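PDB 4KRG: phosphoethanolamine N-methyltransferase 1, which catalyses the S-adenosylmethionine-dependent N-methylation of phosphoethanolamine, probably the first methyl transfer on the nematode route to phosphocholine. Local coordinates for residues E274-D280 and F309-N313; S314-E319 and Q345-V350; K331-Y335 and R351-N355. All coordinates share one frame; numbering follows the deposited sequence.

Contact 1 (E274-D280 and F309-N313); sequences EKYSWTD and FLHVN
The imidazole of H311 and the carboxylate of E274 come from opposite directions, E274 meeting the ring at its edge with the two planes 11° apart. NE2 of H311 donates to the syn lone pair of OE2 of E274 over 2.8 Å, close to the plane of the ring. E274 reaches this far because its chain is extended beyond CG. Water 1 ties the same OE2 to the backbone N of W278 and the carbonyl of F309.

T279, W278, H311 and L310 make up the tightly packed part. OG1 of T279 approaches O of H311 at 2.6 Å in a hydrogen bond, coming in almost straight on the carbonyl (C=O...OG1 164°). Beside it, CD1 of L310 packs against CZ2 of the W278 indole at 3.7 Å, while CG2 of T279 sits over one face of that indole. Y459 meets the W278 ring edge-to-face.

Solvent lies on the side of K275, an exposed residue whose NZ pairs with D447; there water 2 bridges its carbonyl to ND2 of N313. The rest is buried, though waters bridge both ends, water 3 joining OG1 of T279 and OD1 of D280 to the backbone N of N313. ND2 of N313 donates to OD2 of D280 at 3.1 Å, in the plane of its own amide, and N of S277 reaches that oxygen from the opposite face of the carboxylate, so two donors grip one atom. With CG anti to its backbone N (chi1 -170°), N313 sends its amide toward D280, and its OD1 accepts from N of L316. That last bond makes N313 the N-cap of helix 314-321, so the type I beta turn S277-D280 is fastened to a capped helix start.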
loop_
_atom_site.group_PDB
_atom_site.type_symbol
_atom_site.label_atom_id
_atom_site.label_comp_id
_atom_site.label_asym_id
_atom_site.label_seq_id
_atom_site.Cartn_x
_atom_site.Cartn_y
_atom_site.Cartn_z
ATOM N N GLU A 274 19.784 -3.661 7.210
ATOM C CA GLU A 274 19.462 -3.695 8.635
ATOM C C GLU A 274 19.376 -5.130 9.144
ATOM O O GLU A 274 18.444 -5.866 8.802
ATOM C CB GLU A 274 18.158 -2.951 8.949
ATOM C CG GLU A 274 18.001 -2.672 10.440
ATOM C CD GLU A 274 16.612 -2.221 10.858
ATOM O OE1 GLU A 274 15.614 -2.760 10.327
ATOM O OE2 GLU A 274 16.524 -1.339 11.745
ATOM N N LYS A 275 20.352 -5.520 9.958
ATOM C CA LYS A 275 20.421 -6.880 10.490
ATOM C C LYS A 275 19.530 -7.117 11.710
ATOM O O LYS A 275 19.226 -8.261 12.047
ATOM C CB LYS A 275 21.861 -7.231 10.855
ATOM C CG LYS A 275 22.832 -7.183 9.697
ATOM C CD LYS A 275 24.218 -7.645 10.140
ATOM C CE LYS A 275 24.784 -6.742 11.225
ATOM N NZ LYS A 275 26.244 -6.960 11.441
ATOM N N TYR A 276 19.132 -6.032 12.372
ATOM C CA TYR A 276 18.285 -6.080 13.563
ATOM C C TYR A 276 17.920 -4.640 13.900
ATOM O O TYR A 276 18.500 -3.722 13.335
ATOM C CB TYR A 276 19.022 -6.736 14.733
ATOM C CG TYR A 276 20.325 -6.068 15.072
ATOM C CD1 TYR A 276 20.372 -5.021 15.982
ATOM C CD2 TYR A 276 21.511 -6.469 14.471
ATOM C CE1 TYR A 276 21.555 -4.395 16.285
ATOM C CE2 TYR A 276 22.707 -5.848 14.769
ATOM C CZ TYR A 276 22.724 -4.812 15.676
ATOM O OH TYR A 276 23.902 -4.182 15.979
ATOM N N SER A 277 16.975 -4.432 14.814
ATOM C CA SER A 277 16.618 -3.071 15.230
ATOM C C SER A 277 17.287 -2.768 16.562
ATOM O O SER A 277 17.447 -3.666 17.386
ATOM C CB SER A 277 15.099 -2.923 15.354
ATOM O OG SER A 277 14.747 -1.628 15.821
ATOM N N TRP A 278 17.682 -1.519 16.793
ATOM C CA TRP A 278 18.310 -1.213 18.073
ATOM C C TRP A 278 17.340 -1.401 19.219
ATOM O O TRP A 278 17.747 -1.612 20.352
ATOM C CB TRP A 278 18.951 0.179 18.110
ATOM C CG TRP A 278 18.049 1.386 18.153
ATOM C CD1 TRP A 278 17.772 2.225 17.118
ATOM C CD2 TRP A 278 17.392 1.935 19.305
ATOM N NE1 TRP A 278 16.961 3.248 17.540
ATOM C CE2 TRP A 278 16.712 3.098 18.878
ATOM C CE3 TRP A 278 17.297 1.560 20.646
ATOM C CZ2 TRP A 278 15.945 3.877 19.745
ATOM C CZ3 TRP A 278 16.536 2.333 21.505
ATOM C CH2 TRP A 278 15.873 3.480 21.051
ATOM N N THR A 279 16.051 -1.356 18.903
ATOM C CA THR A 279 15.017 -1.453 19.921
ATOM C C THR A 279 14.784 -2.891 20.376
ATOM O O THR A 279 14.078 -3.119 21.353
ATOM C CB THR A 279 13.691 -0.865 19.414
ATOM O OG1 THR A 279 13.260 -1.612 18.275
ATOM C CG2 THR A 279 13.863 0.584 19.011
ATOM N N ASP A 280 15.361 -3.856 19.659
ATOM C CA ASP A 280 15.205 -5.269 20.006
ATOM C C ASP A 280 15.573 -5.529 21.457
ATOM O O ASP A 280 14.800 -6.134 22.203
ATOM C CB ASP A 280 16.094 -6.163 19.133
ATOM C CG ASP A 280 15.718 -6.121 17.669
ATOM O OD1 ASP A 280 14.695 -5.505 17.332
ATOM O OD2 ASP A 280 16.450 -6.721 16.856
ATOM N N PHE A 309 15.234 4.947 12.170
ATOM C CA PHE A 309 15.687 3.718 12.808
ATOM C C PHE A 309 14.883 3.346 14.048
ATOM O O PHE A 309 15.079 2.274 14.625
ATOM C CB PHE A 309 17.175 3.829 13.144
ATOM C CG PHE A 309 18.016 4.239 11.970
ATOM C CD1 PHE A 309 18.017 3.481 10.809
ATOM C CD2 PHE A 309 18.787 5.388 12.014
ATOM C CE1 PHE A 309 18.773 3.858 9.717
ATOM C CE2 PHE A 309 19.550 5.765 10.930
ATOM C CZ PHE A 309 19.542 4.997 9.775
ATOM N N LEU A 310 13.984 4.234 14.459
ATOM C CA LEU A 310 13.117 3.954 15.599
ATOM C C LEU A 310 11.884 3.187 15.121
ATOM O O LEU A 310 10.941 3.770 14.582
ATOM C CB LEU A 310 12.709 5.249 16.309
ATOM C CG LEU A 310 11.838 5.128 17.564
ATOM C CD1 LEU A 310 12.463 4.158 18.556
ATOM C CD2 LEU A 310 11.649 6.484 18.210
ATOM N N HIS A 311 11.914 1.873 15.308
ATOM C CA HIS A 311 10.805 1.013 14.915
ATOM C C HIS A 311 10.902 -0.339 15.610
ATOM O O HIS A 311 11.802 -0.574 16.412
ATOM C CB HIS A 311 10.755 0.840 13.389
ATOM C CG HIS A 311 11.882 0.026 12.830
ATOM N ND1 HIS A 311 11.715 -0.864 11.792
ATOM C CD2 HIS A 311 13.195 -0.027 13.159
ATOM C CE1 HIS A 311 12.872 -1.429 11.505
ATOM N NE2 HIS A 311 13.788 -0.940 12.322
ATOM N N VAL A 312 9.959 -1.217 15.288
ATOM C CA VAL A 312 9.845 -2.537 15.888
ATOM C C VAL A 312 10.322 -3.558 14.873
ATOM O O VAL A 312 9.960 -3.480 13.697
ATOM C CB VAL A 312 8.370 -2.848 16.231
ATOM C CG1 VAL A 312 8.210 -4.289 16.691
ATOM C CG2 VAL A 312 7.843 -1.884 17.276
ATOM N N ASN A 313 11.141 -4.504 15.316
ATOM C CA ASN A 313 11.629 -5.560 14.439
ATOM C C ASN A 313 10.566 -6.646 14.343
ATOM O O ASN A 313 10.610 -7.648 15.064
ATOM C CB ASN A 313 12.941 -6.130 14.977
ATOM C CG ASN A 313 13.619 -7.062 14.006
ATOM O OD1 ASN A 313 13.012 -7.525 13.037
ATOM N ND2 ASN A 313 14.893 -7.350 14.263
HETATM O O HOH W 1 16.677 0.098 14.420
HETATM O O HOH W 2 16.789 -9.531 13.362
HETATM O O HOH W 3 12.294 -4.360 17.816
#

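Contact 2 (S314-E319 and Q345-V350); sequences SHLLAE and QKDQRV
H315 enters the contact with its imidazole held between two aliphatic groups. CG1 of V350 lies over one face, 4.0 Å from the ring centroid, and CG of Q345 lies over the opposite face at the same distance from the centroid; both are CH-pi contacts, each set toward the rim of the ring. CB of Q345 comes still nearer to an atom of the ring, 3.6 Å from NE2 of H315, and CB of D347 stands at the ring's edge. V350 splits its work: with CG1 anti to the backbone N (chi1 179°) and turned to the histidine, CG2 is left to press on CB of A318 at 3.6 Å.

The ionic part belongs to the loop itself. R349 takes hold of D347 side-on, NE to OD1 and NH2 to OD2, together a two-pronged salt bridge in which NH2 to OD2 is 2.6 Å. OD1 also accepts the backbone N of R349, closing an Asx turn, and V350 N bonds to D347 O in a type I beta turn. The bend of the arginine at chi3 (-62°) brings its guanidinium against the helix, where O of A318 rests 3.0 Å above one face. The angles there are too poor for a hydrogen bond.

Direct hydrogen bonds between the segments are absent, and waters do that work. Water 4 donates to O of H315 and OD2 of D347, water 5 joins NE2 of H315 to the backbone N of D347, and water 6 links O of E319 to NH1 of R349. Helix 314-321 thus meets the connection from the end of helix 332-345 to strand 350-354 through apolar faces and water bridges, while D347 and R349 satisfy each other within that connection and brace it.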
loop_
_atom_site.group_PDB
_atom_site.type_symbol
_atom_site.label_atom_id
_atom_site.label_comp_id
_atom_site.label_asym_id
_atom_site.label_seq_id
_atom_site.Cartn_x
_atom_site.Cartn_y
_atom_site.Cartn_z
ATOM N N SER A 314 9.607 -6.428 13.450
ATOM C CA SER A 314 8.445 -7.297 13.340
ATOM C C SER A 314 8.811 -8.711 12.906
ATOM O O SER A 314 8.127 -9.676 13.256
ATOM C CB SER A 314 7.408 -6.680 12.397
ATOM O OG SER A 314 6.801 -5.548 12.998
ATOM N N HIS A 315 9.890 -8.839 12.142
ATOM C CA HIS A 315 10.345 -10.158 11.749
ATOM C C HIS A 315 10.868 -10.928 12.948
ATOM O O HIS A 315 10.562 -12.104 13.110
ATOM C CB HIS A 315 11.369 -10.084 10.619
ATOM C CG HIS A 315 10.739 -9.964 9.266
ATOM N ND1 HIS A 315 10.469 -8.751 8.673
ATOM C CD2 HIS A 315 10.295 -10.913 8.408
ATOM C CE1 HIS A 315 9.896 -8.954 7.503
ATOM N NE2 HIS A 315 9.778 -10.257 7.314
ATOM N N LEU A 316 11.630 -10.259 13.804
ATOM C CA LEU A 316 12.121 -10.899 15.018
ATOM C C LEU A 316 10.964 -11.211 15.967
ATOM O O LEU A 316 10.954 -12.245 16.638
ATOM C CB LEU A 316 13.158 -10.015 15.707
ATOM C CG LEU A 316 13.737 -10.601 16.991
ATOM C CD1 LEU A 316 14.531 -11.855 16.662
ATOM C CD2 LEU A 316 14.603 -9.581 17.688
ATOM N N LEU A 317 9.984 -10.316 16.014
ATOM C CA LEU A 317 8.795 -10.543 16.815
ATOM C C LEU A 317 8.118 -11.840 16.389
ATOM O O LEU A 317 7.937 -12.738 17.196
ATOM C CB LEU A 317 7.831 -9.372 16.675
ATOM C CG LEU A 317 6.684 -9.357 17.678
ATOM C CD1 LEU A 317 7.229 -9.244 19.078
ATOM C CD2 LEU A 317 5.747 -8.196 17.388
ATOM N N ALA A 318 7.772 -11.940 15.110
ATOM C CA ALA A 318 7.142 -13.143 14.581
ATOM C C ALA A 318 7.982 -14.399 14.804
ATOM O O ALA A 318 7.449 -15.476 15.067
ATOM C CB ALA A 318 6.846 -12.975 13.112
ATOM N N GLU A 319 9.297 -14.270 14.681
ATOM C CA GLU A 319 10.173 -15.427 14.854
ATOM C C GLU A 319 10.197 -15.911 16.294
ATOM O O GLU A 319 9.976 -17.089 16.565
ATOM C CB GLU A 319 11.602 -15.119 14.404
ATOM C CG GLU A 319 12.536 -16.301 14.629
ATOM C CD GLU A 319 13.989 -15.985 14.358
ATOM O OE1 GLU A 319 14.372 -14.800 14.447
ATOM O OE2 GLU A 319 14.751 -16.931 14.061
ATOM N N GLN A 345 13.034 -11.878 3.367
ATOM C CA GLN A 345 12.865 -12.818 4.471
ATOM C C GLN A 345 11.896 -13.951 4.138
ATOM O O GLN A 345 12.125 -15.098 4.514
ATOM C CB GLN A 345 12.427 -12.092 5.743
ATOM C CG GLN A 345 13.386 -10.995 6.168
ATOM C CD GLN A 345 14.769 -11.518 6.510
ATOM O OE1 GLN A 345 14.909 -12.579 7.117
ATOM N NE2 GLN A 345 15.799 -10.776 6.119
ATOM N N LYS A 346 10.819 -13.632 3.430
ATOM C CA LYS A 346 9.814 -14.628 3.079
ATOM C C LYS A 346 9.252 -15.360 4.299
ATOM O O LYS A 346 9.187 -16.587 4.312
ATOM C CB LYS A 346 10.362 -15.621 2.054
ATOM C CG LYS A 346 10.875 -14.944 0.806
ATOM C CD LYS A 346 11.145 -15.923 -0.327
ATOM C CE LYS A 346 11.743 -15.205 -1.537
ATOM N NZ LYS A 346 13.006 -14.489 -1.182
ATOM N N ASP A 347 8.871 -14.591 5.319
ATOM C CA ASP A 347 8.091 -15.093 6.448
ATOM C C ASP A 347 6.674 -14.565 6.271
ATOM O O ASP A 347 6.411 -13.382 6.511
ATOM C CB ASP A 347 8.667 -14.600 7.776
ATOM C CG ASP A 347 7.970 -15.214 8.983
ATOM O OD1 ASP A 347 6.818 -15.674 8.842
ATOM O OD2 ASP A 347 8.573 -15.242 10.081
ATOM N N GLN A 348 5.767 -15.448 5.863
ATOM C CA GLN A 348 4.415 -15.056 5.489
ATOM C C GLN A 348 3.594 -14.546 6.674
ATOM O O GLN A 348 2.530 -13.949 6.499
ATOM C CB GLN A 348 3.697 -16.218 4.790
ATOM C CG GLN A 348 3.433 -17.423 5.678
ATOM C CD GLN A 348 2.134 -17.315 6.467
ATOM O OE1 GLN A 348 1.143 -16.754 5.992
ATOM N NE2 GLN A 348 2.139 -17.848 7.682
ATOM N N ARG A 349 4.094 -14.777 7.879
ATOM C CA ARG A 349 3.408 -14.324 9.076
ATOM C C ARG A 349 3.505 -12.813 9.266
ATOM O O ARG A 349 2.750 -12.239 10.045
ATOM C CB ARG A 349 3.977 -15.032 10.304
ATOM C CG ARG A 349 3.840 -16.544 10.282
ATOM C CD ARG A 349 4.579 -17.151 11.447
ATOM N NE ARG A 349 6.007 -16.861 11.356
ATOM C CZ ARG A 349 6.927 -17.286 12.215
ATOM N NH1 ARG A 349 6.586 -18.040 13.254
ATOM N NH2 ARG A 349 8.197 -16.955 12.028
ATOM N N VAL A 350 4.439 -12.178 8.559
ATOM C CA VAL A 350 4.701 -10.750 8.742
ATOM C C VAL A 350 4.114 -9.951 7.590
ATOM O O VAL A 350 4.384 -10.247 6.427
ATOM C CB VAL A 350 6.217 -10.446 8.848
ATOM C CG1 VAL A 350 6.449 -8.955 9.000
ATOM C CG2 VAL A 350 6.820 -11.172 10.027
HETATM O O HOH W 4 10.453 -13.446 10.563
HETATM O O HOH W 5 8.502 -11.444 5.322
HETATM O O HOH W 6 9.040 -19.055 14.782
#

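Contact 3 (K331-Y335 and R351-N355); sequences KEYLY and RFGWN
Y335 lays its phenol ring under the CB of W354: the methylene stands 3.6 Å from the ring centroid and only 7° off the ring normal, a well-centred CH-pi contact. The two side chains cross at about a right angle, and their rings meet obliquely, neither stacked nor edge-to-face. Y335 places CG anti to its backbone N (chi1 161°), which carries the ring from the helix in toward the strand. Its CE1 corner comes against the strand backbone; CE1 of Y335 lies 3.4 Å from N of W354 and 3.5 Å from C of G353. F352 starts toward the helix, but its ring leads away, so its share is small, CB facing CE1 of Y335 at 4.3 Å.

The phenol oxygen ends in polar company. Water 7 lies in the plane of the ring, 2.6 Å from OH of Y335, and donates to O of F352, while S216 of strand 208-218 is a further hydrogen-bond partner of that hydroxyl.

The indole of W354 meets the first turn of the helix with its nitrogen side. E332 is bent at chi2 (93°), which brings CG within 3.7 Å of NE1 of W354 and turns the carboxylate, tilted modestly from the indole plane, past the six-membered ring to a salt bridge with R197. NE1 itself makes a weak hydrogen bond to O of T330. K331, the N-cap residue, anchors the turn through its O, which accepts from N of Y335. Helix 332-345 follows strand 324-329 and leads into the parallel neighbour strand 350-354: this is the packing of a helix on a strand within a beta-alpha-beta unit.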
loop_
_atom_site.group_PDB
_atom_site.type_symbol
_atom_site.label_atom_id
_atom_site.label_comp_id
_atom_site.label_asym_id
_atom_site.label_seq_id
_atom_site.Cartn_x
_atom_site.Cartn_y
_atom_site.Cartn_z
ATOM N N LYS A 331 5.370 6.462 6.893
ATOM C CA LYS A 331 6.313 7.108 5.982
ATOM C C LYS A 331 6.495 6.259 4.720
ATOM O O LYS A 331 7.034 5.153 4.790
ATOM C CB LYS A 331 7.666 7.316 6.671
ATOM C CG LYS A 331 7.598 7.998 8.034
ATOM C CD LYS A 331 7.723 9.516 7.921
ATOM C CE LYS A 331 7.982 10.174 9.278
ATOM N NZ LYS A 331 6.835 10.054 10.216
ATOM N N GLU A 332 6.045 6.780 3.578
ATOM C CA GLU A 332 6.058 6.030 2.317
ATOM C C GLU A 332 7.391 5.362 1.988
ATOM O O GLU A 332 7.423 4.200 1.589
ATOM C CB GLU A 332 5.642 6.927 1.146
ATOM C CG GLU A 332 4.211 7.414 1.202
ATOM C CD GLU A 332 4.068 8.774 1.869
ATOM O OE1 GLU A 332 4.943 9.147 2.676
ATOM O OE2 GLU A 332 3.075 9.476 1.583
ATOM N N TYR A 333 8.486 6.099 2.154
ATOM C CA TYR A 333 9.799 5.600 1.768
ATOM C C TYR A 333 10.239 4.479 2.682
ATOM O O TYR A 333 10.946 3.566 2.264
ATOM C CB TYR A 333 10.838 6.714 1.830
ATOM C CG TYR A 333 10.667 7.795 0.792
ATOM C CD1 TYR A 333 10.297 7.489 -0.510
ATOM C CD2 TYR A 333 10.885 9.122 1.115
ATOM C CE1 TYR A 333 10.149 8.483 -1.460
ATOM C CE2 TYR A 333 10.742 10.120 0.176
ATOM C CZ TYR A 333 10.371 9.796 -1.111
ATOM O OH TYR A 333 10.227 10.797 -2.041
ATOM N N LEU A 334 9.825 4.564 3.939
ATOM C CA LEU A 334 10.239 3.597 4.947
ATOM C C LEU A 334 9.353 2.355 4.857
ATOM O O LEU A 334 9.803 1.236 5.076
ATOM C CB LEU A 334 10.222 4.243 6.336
ATOM C CG LEU A 334 10.958 5.593 6.345
ATOM C CD1 LEU A 334 10.956 6.256 7.701
ATOM C CD2 LEU A 334 12.372 5.445 5.855
ATOM N N TYR A 335 8.098 2.562 4.483
ATOM C CA TYR A 335 7.193 1.455 4.191
ATOM C C TYR A 335 7.734 0.609 3.040
ATOM O O TYR A 335 7.729 -0.621 3.115
ATOM C CB TYR A 335 5.795 1.999 3.890
ATOM C CG TYR A 335 4.839 1.090 3.136
ATOM C CD1 TYR A 335 4.223 0.012 3.760
ATOM C CD2 TYR A 335 4.495 1.368 1.822
ATOM C CE1 TYR A 335 3.322 -0.792 3.068
ATOM C CE2 TYR A 335 3.594 0.581 1.126
ATOM C CZ TYR A 335 3.013 -0.497 1.749
ATOM O OH TYR A 335 2.117 -1.267 1.047
ATOM N N ARG A 351 3.299 -8.951 7.918
ATOM C CA ARG A 351 2.633 -8.129 6.910
ATOM C C ARG A 351 2.799 -6.655 7.257
ATOM O O ARG A 351 2.900 -6.300 8.426
ATOM C CB ARG A 351 1.140 -8.470 6.833
ATOM C CG ARG A 351 0.820 -9.946 6.731
ATOM C CD ARG A 351 1.175 -10.521 5.393
ATOM N NE ARG A 351 1.065 -11.978 5.373
ATOM C CZ ARG A 351 -0.024 -12.650 5.016
ATOM N NH1 ARG A 351 -1.119 -12.003 4.635
ATOM N NH2 ARG A 351 -0.014 -13.975 5.035
ATOM N N PHE A 352 2.831 -5.802 6.243
ATOM C CA PHE A 352 2.923 -4.361 6.452
ATOM C C PHE A 352 1.816 -3.672 5.688
ATOM O O PHE A 352 1.321 -4.192 4.692
ATOM C CB PHE A 352 4.272 -3.813 5.962
ATOM C CG PHE A 352 5.454 -4.380 6.684
ATOM C CD1 PHE A 352 6.000 -3.717 7.777
ATOM C CD2 PHE A 352 6.019 -5.585 6.278
ATOM C CE1 PHE A 352 7.097 -4.252 8.460
ATOM C CE2 PHE A 352 7.106 -6.123 6.956
ATOM C CZ PHE A 352 7.644 -5.454 8.046
ATOM N N GLY A 353 1.426 -2.501 6.166
ATOM C CA GLY A 353 0.498 -1.653 5.448
ATOM C C GLY A 353 0.954 -0.227 5.640
ATOM O O GLY A 353 1.606 0.092 6.632
ATOM N N TRP A 354 0.637 0.632 4.683
ATOM C CA TRP A 354 0.852 2.054 4.869
ATOM C C TRP A 354 -0.491 2.719 5.140
ATOM O O TRP A 354 -1.491 2.411 4.488
ATOM C CB TRP A 354 1.519 2.695 3.647
ATOM C CG TRP A 354 1.606 4.191 3.765
ATOM C CD1 TRP A 354 2.639 4.913 4.277
ATOM C CD2 TRP A 354 0.596 5.147 3.394
ATOM N NE1 TRP A 354 2.345 6.256 4.241
ATOM C CE2 TRP A 354 1.107 6.419 3.709
ATOM C CE3 TRP A 354 -0.675 5.031 2.835
ATOM C CZ2 TRP A 354 0.367 7.585 3.471
ATOM C CZ3 TRP A 354 -1.396 6.188 2.600
ATOM C CH2 TRP A 354 -0.874 7.450 2.919
ATOM N N ASN A 355 -0.504 3.623 6.112
ATOM C CA ASN A 355 -1.634 4.509 6.328
ATOM C C ASN A 355 -1.116 5.908 6.630
ATOM O O ASN A 355 0.011 6.072 7.077
ATOM C CB ASN A 355 -2.501 4.008 7.479
ATOM C CG ASN A 355 -2.937 2.582 7.287
ATOM O OD1 ASN A 355 -2.177 1.656 7.556
ATOM N ND2 ASN A 355 -4.168 2.391 6.816
HETATM O O HOH W 7 1.629 -3.513 2.185
#

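Contacts 1 and 3 are buried, whereas contact 2 is only partly so and includes exposed residues. Contacts 2 and 3 share two elements, helix 332-345 and strand 350-354, taken at opposite ends of the helix; they touch where CE1 of H315 meets CE2 of F352 at 4.0 Å. Contacts 1 and 2 follow one another along the chain and meet at the start of helix 314-321, with OD2 of D280 3.5 Å from CD2 of L316. Chemistry differs accordingly: contact 1 joins two loops with direct hydrogen bonds, contact 2 relies on waters and CH-pi packing, and contact 3 on a tyrosine from the helix and a tryptophan from the strand packed on each other.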